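PDB 6ABX: citrate synthase from Metallosphaera sedula, which probably catalyses the condensation of oxaloacetate with acetyl-CoA and water to give citrate and CoA in the tricarboxylic acid cycle. Local coordinates for residues 79-84 with 95-100. Sequence-based numbering, arbitrary orientation.
Sequences STFVKR and LRTTVS
Thr97 OG1 is gripped twice while its methyl group meets Phe81: the hydroxyl is hydrogen-bonded to the carbonyl O of Asp93, one turn back in its own helix, and to Ser100 OG of the second subunit. Thr97 CG2, anti to its backbone N, faces the neighbouring helix and lies 3.8 Å from Phe81 CZ. The phenyl ring is placed by a first torsion of -176°, which extends CG away from the backbone N and carries the far end of the ring across to helix 91-105. Phe81 CE2 also comes to 4.0 Å from Thr97 CB, and the two side chains run roughly perpendicular to each other. A second methyl, Thr98 CG2, approaches the ring obliquely, 3.9 Å from Phe81 CD2, and touches Val82 CG2 at 3.8 Å as well, so that one methyl rests against adjacent residues of helix 76-85. Thr98 turns its polar branch back to its own helix, where OG1 bonds to Ile94 O. Both threonines thus present methyls to residues 79-84, and no hydrogen bond joins the two segments. An alanine in place of Phe81 would probably leave the methyls of Thr97 and Thr98 without their aromatic partner and also take away the packing on Leu104 of the second subunit. Helix 112-134 covers another flank, with Leu129 and Ile130 against Val82 and Ile126 against Thr98. The axes of the two short segments, 10.5 Å apart at closest approach, run at 167°, so helices 76-85 and 91-105, joined by a short connection, form an antiparallel helical hairpin within the mainly helical citrate synthase fold, with helix 91-105 meeting the second subunit at the dimer interface.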
ATOM      1  N   SER A  79       7.194  -8.476 -18.759  1.00 16.39           N
ATOM      2  CA  SER A  79       6.903  -9.789 -19.243  1.00 15.78           C
ATOM      3  C   SER A  79       8.022 -10.747 -18.857  1.00 16.23           C
ATOM      4  O   SER A  79       7.711 -11.885 -18.520  1.00 15.61           O
ATOM      5  CB  SER A  79       6.580  -9.872 -20.719  1.00 18.30           C
ATOM      6  OG  SER A  79       7.643  -9.372 -21.514  1.00 19.99           O
ATOM      7  N   THR A  80       9.293 -10.325 -18.978  1.00 16.05           N
ATOM      8  CA  THR A  80      10.401 -11.196 -18.569  1.00 16.80           C
ATOM      9  C   THR A  80      10.298 -11.551 -17.076  1.00 15.24           C
ATOM     10  O   THR A  80      10.489 -12.707 -16.707  1.00 15.39           O
ATOM     11  CB  THR A  80      11.784 -10.644 -18.937  1.00 18.64           C
ATOM     12  OG1 THR A  80      11.782 -10.638 -20.366  1.00 19.53           O
ATOM     13  CG2 THR A  80      12.910 -11.499 -18.393  1.00 20.04           C
ATOM     14  N   PHE A  81      10.006 -10.559 -16.232  1.00 13.72           N
ATOM     15  CA  PHE A  81       9.824 -10.776 -14.820  1.00 14.90           C
ATOM     16  C   PHE A  81       8.741 -11.822 -14.525  1.00 13.86           C
ATOM     17  O   PHE A  81       8.895 -12.746 -13.674  1.00 14.79           O
ATOM     18  CB  PHE A  81       9.543  -9.461 -14.086  1.00 15.45           C
ATOM     19  CG  PHE A  81       9.458  -9.684 -12.590  1.00 18.18           C
ATOM     20  CD1 PHE A  81      10.598  -9.722 -11.808  1.00 19.65           C
ATOM     21  CD2 PHE A  81       8.228  -9.901 -11.972  1.00 20.53           C
ATOM     22  CE1 PHE A  81      10.516  -9.939 -10.439  1.00 22.25           C
ATOM     23  CE2 PHE A  81       8.153 -10.144 -10.595  1.00 20.17           C
ATOM     24  CZ  PHE A  81       9.296 -10.166  -9.837  1.00 22.25           C
ATOM     25  N   VAL A  82       7.597 -11.696 -15.214  1.00 13.10           N
ATOM     26  CA  VAL A  82       6.537 -12.661 -15.000  1.00 13.92           C
ATOM     27  C   VAL A  82       6.984 -14.072 -15.396  1.00 13.51           C
ATOM     28  O   VAL A  82       6.687 -15.025 -14.731  1.00 14.79           O
ATOM     29  CB  VAL A  82       5.266 -12.254 -15.751  1.00 13.70           C
ATOM     30  CG1 VAL A  82       4.206 -13.329 -15.652  1.00 15.38           C
ATOM     31  CG2 VAL A  82       4.749 -10.924 -15.230  1.00 14.87           C
ATOM     32  N   LYS A  83       7.621 -14.224 -16.555  1.00 14.38           N
ATOM     33  CA  LYS A  83       8.073 -15.544 -16.970  1.00 15.67           C
ATOM     34  C   LYS A  83       9.014 -16.183 -15.935  1.00 15.58           C
ATOM     35  O   LYS A  83       9.014 -17.419 -15.722  1.00 19.50           O
ATOM     36  CB  LYS A  83       8.733 -15.426 -18.353  1.00 17.13           C
ATOM     37  CG  LYS A  83       7.749 -15.163 -19.469  1.00 18.83           C
ATOM     38  CD  LYS A  83       8.484 -14.949 -20.823  1.00 23.14           C
ATOM     39  CE  LYS A  83       7.851 -13.891 -21.692  1.00 24.38           C
ATOM     40  NZ  LYS A  83       8.558 -13.766 -23.001  1.00 23.60           N
ATOM     41  N   ARG A  84       9.890 -15.354 -15.371  1.00 16.45           N
ATOM     42  CA  ARG A  84      10.903 -15.756 -14.454  1.00 16.23           C
ATOM     43  C   ARG A  84      10.238 -16.292 -13.183  1.00 16.62           C
ATOM     44  O   ARG A  84      10.734 -17.252 -12.539  1.00 16.93           O
ATOM     45  CB  ARG A  84      11.837 -14.589 -14.113  1.00 19.62           C
ATOM     46  CG  ARG A  84      12.834 -14.935 -13.028  1.00 21.28           C
ATOM     47  CD  ARG A  84      14.056 -14.058 -12.972  1.00 23.97           C
ATOM     48  NE  ARG A  84      13.774 -12.674 -12.686  1.00 28.69           N
ATOM     49  CZ  ARG A  84      13.856 -12.104 -11.489  1.00 32.32           C
ATOM     50  NH1 ARG A  84      13.942 -12.844 -10.387  1.00 32.47           N
ATOM     51  NH2 ARG A  84      13.836 -10.782 -11.421  1.00 32.49           N
ATOM     52  N   LEU A  95       1.854  -9.710  -9.008  1.00 11.94           N
ATOM     53  CA  LEU A  95       1.054  -8.580  -9.447  1.00 12.64           C
ATOM     54  C   LEU A  95       1.475  -7.300  -8.702  1.00 12.18           C
ATOM     55  O   LEU A  95       1.593  -6.247  -9.338  1.00 13.04           O
ATOM     56  CB  LEU A  95      -0.422  -8.874  -9.172  1.00 12.86           C
ATOM     57  CG  LEU A  95      -1.367  -7.812  -9.745  1.00 13.84           C
ATOM     58  CD1 LEU A  95      -1.298  -7.814 -11.255  1.00 15.29           C
ATOM     59  CD2 LEU A  95      -2.804  -7.997  -9.249  1.00 14.80           C
ATOM     60  N   ARG A  96       1.750  -7.416  -7.382  1.00 12.59           N
ATOM     61  CA  ARG A  96       2.234  -6.260  -6.574  1.00 12.35           C
ATOM     62  C   ARG A  96       3.488  -5.700  -7.262  1.00 12.66           C
ATOM     63  O   ARG A  96       3.643  -4.473  -7.493  1.00 11.72           O
ATOM     64  CB  ARG A  96       2.490  -6.693  -5.134  1.00 12.62           C
ATOM     65  CG  ARG A  96       2.871  -5.593  -4.149  1.00 13.72           C
ATOM     66  CD  ARG A  96       3.287  -6.254  -2.841  1.00 14.39           C
ATOM     67  NE  ARG A  96       4.481  -7.085  -2.929  1.00 14.08           N
ATOM     68  CZ  ARG A  96       4.698  -8.229  -2.329  1.00 15.94           C
ATOM     69  NH1 ARG A  96       3.834  -8.690  -1.437  1.00 18.98           N
ATOM     70  NH2 ARG A  96       5.828  -8.892  -2.550  1.00 13.88           N
ATOM     71  N   THR A  97       4.429  -6.593  -7.582  1.00 11.70           N
ATOM     72  CA  THR A  97       5.729  -6.189  -8.123  1.00 12.81           C
ATOM     73  C   THR A  97       5.605  -5.593  -9.534  1.00 14.12           C
ATOM     74  O   THR A  97       6.199  -4.523  -9.842  1.00 13.49           O
ATOM     75  CB  THR A  97       6.732  -7.340  -8.126  1.00 13.50           C
ATOM     76  OG1 THR A  97       6.758  -7.928  -6.825  1.00 14.25           O
ATOM     77  CG2 THR A  97       8.085  -6.817  -8.565  1.00 15.42           C
ATOM     78  N   THR A  98       4.749  -6.183 -10.390  1.00 13.57           N
ATOM     79  CA  THR A  98       4.617  -5.690 -11.771  1.00 13.59           C
ATOM     80  C   THR A  98       3.855  -4.364 -11.852  1.00 13.43           C
ATOM     81  O   THR A  98       4.216  -3.542 -12.664  1.00 13.02           O
ATOM     82  CB  THR A  98       4.044  -6.760 -12.720  1.00 14.45           C
ATOM     83  OG1 THR A  98       2.785  -7.180 -12.208  1.00 17.39           O
ATOM     84  CG2 THR A  98       4.941  -7.972 -12.818  1.00 17.49           C
ATOM     85  N   VAL A  99       2.817  -4.125 -11.036  1.00 12.83           N
ATOM     86  CA  VAL A  99       2.192  -2.826 -10.987  1.00 13.64           C
ATOM     87  C   VAL A  99       3.166  -1.779 -10.444  1.00 13.22           C
ATOM     88  O   VAL A  99       3.170  -0.640 -10.913  1.00 13.97           O
ATOM     89  CB  VAL A  99       0.843  -2.867 -10.233  1.00 15.24           C
ATOM     90  CG1 VAL A  99       0.203  -1.481 -10.105  1.00 15.59           C
ATOM     91  CG2 VAL A  99      -0.118  -3.844 -10.902  1.00 16.00           C
ATOM     92  N   SER A 100       4.022  -2.166  -9.491  1.00 13.92           N
ATOM     93  CA  SER A 100       5.086  -1.278  -9.007  1.00 12.66           C
ATOM     94  C   SER A 100       6.028  -0.895 -10.154  1.00 11.78           C
ATOM     95  O   SER A 100       6.375   0.274 -10.328  1.00 13.37           O
ATOM     96  CB  SER A 100       5.806  -1.896  -7.841  1.00 13.36           C
ATOM     97  OG  SER A 100       6.774  -0.978  -7.289  1.00 12.93           O
TER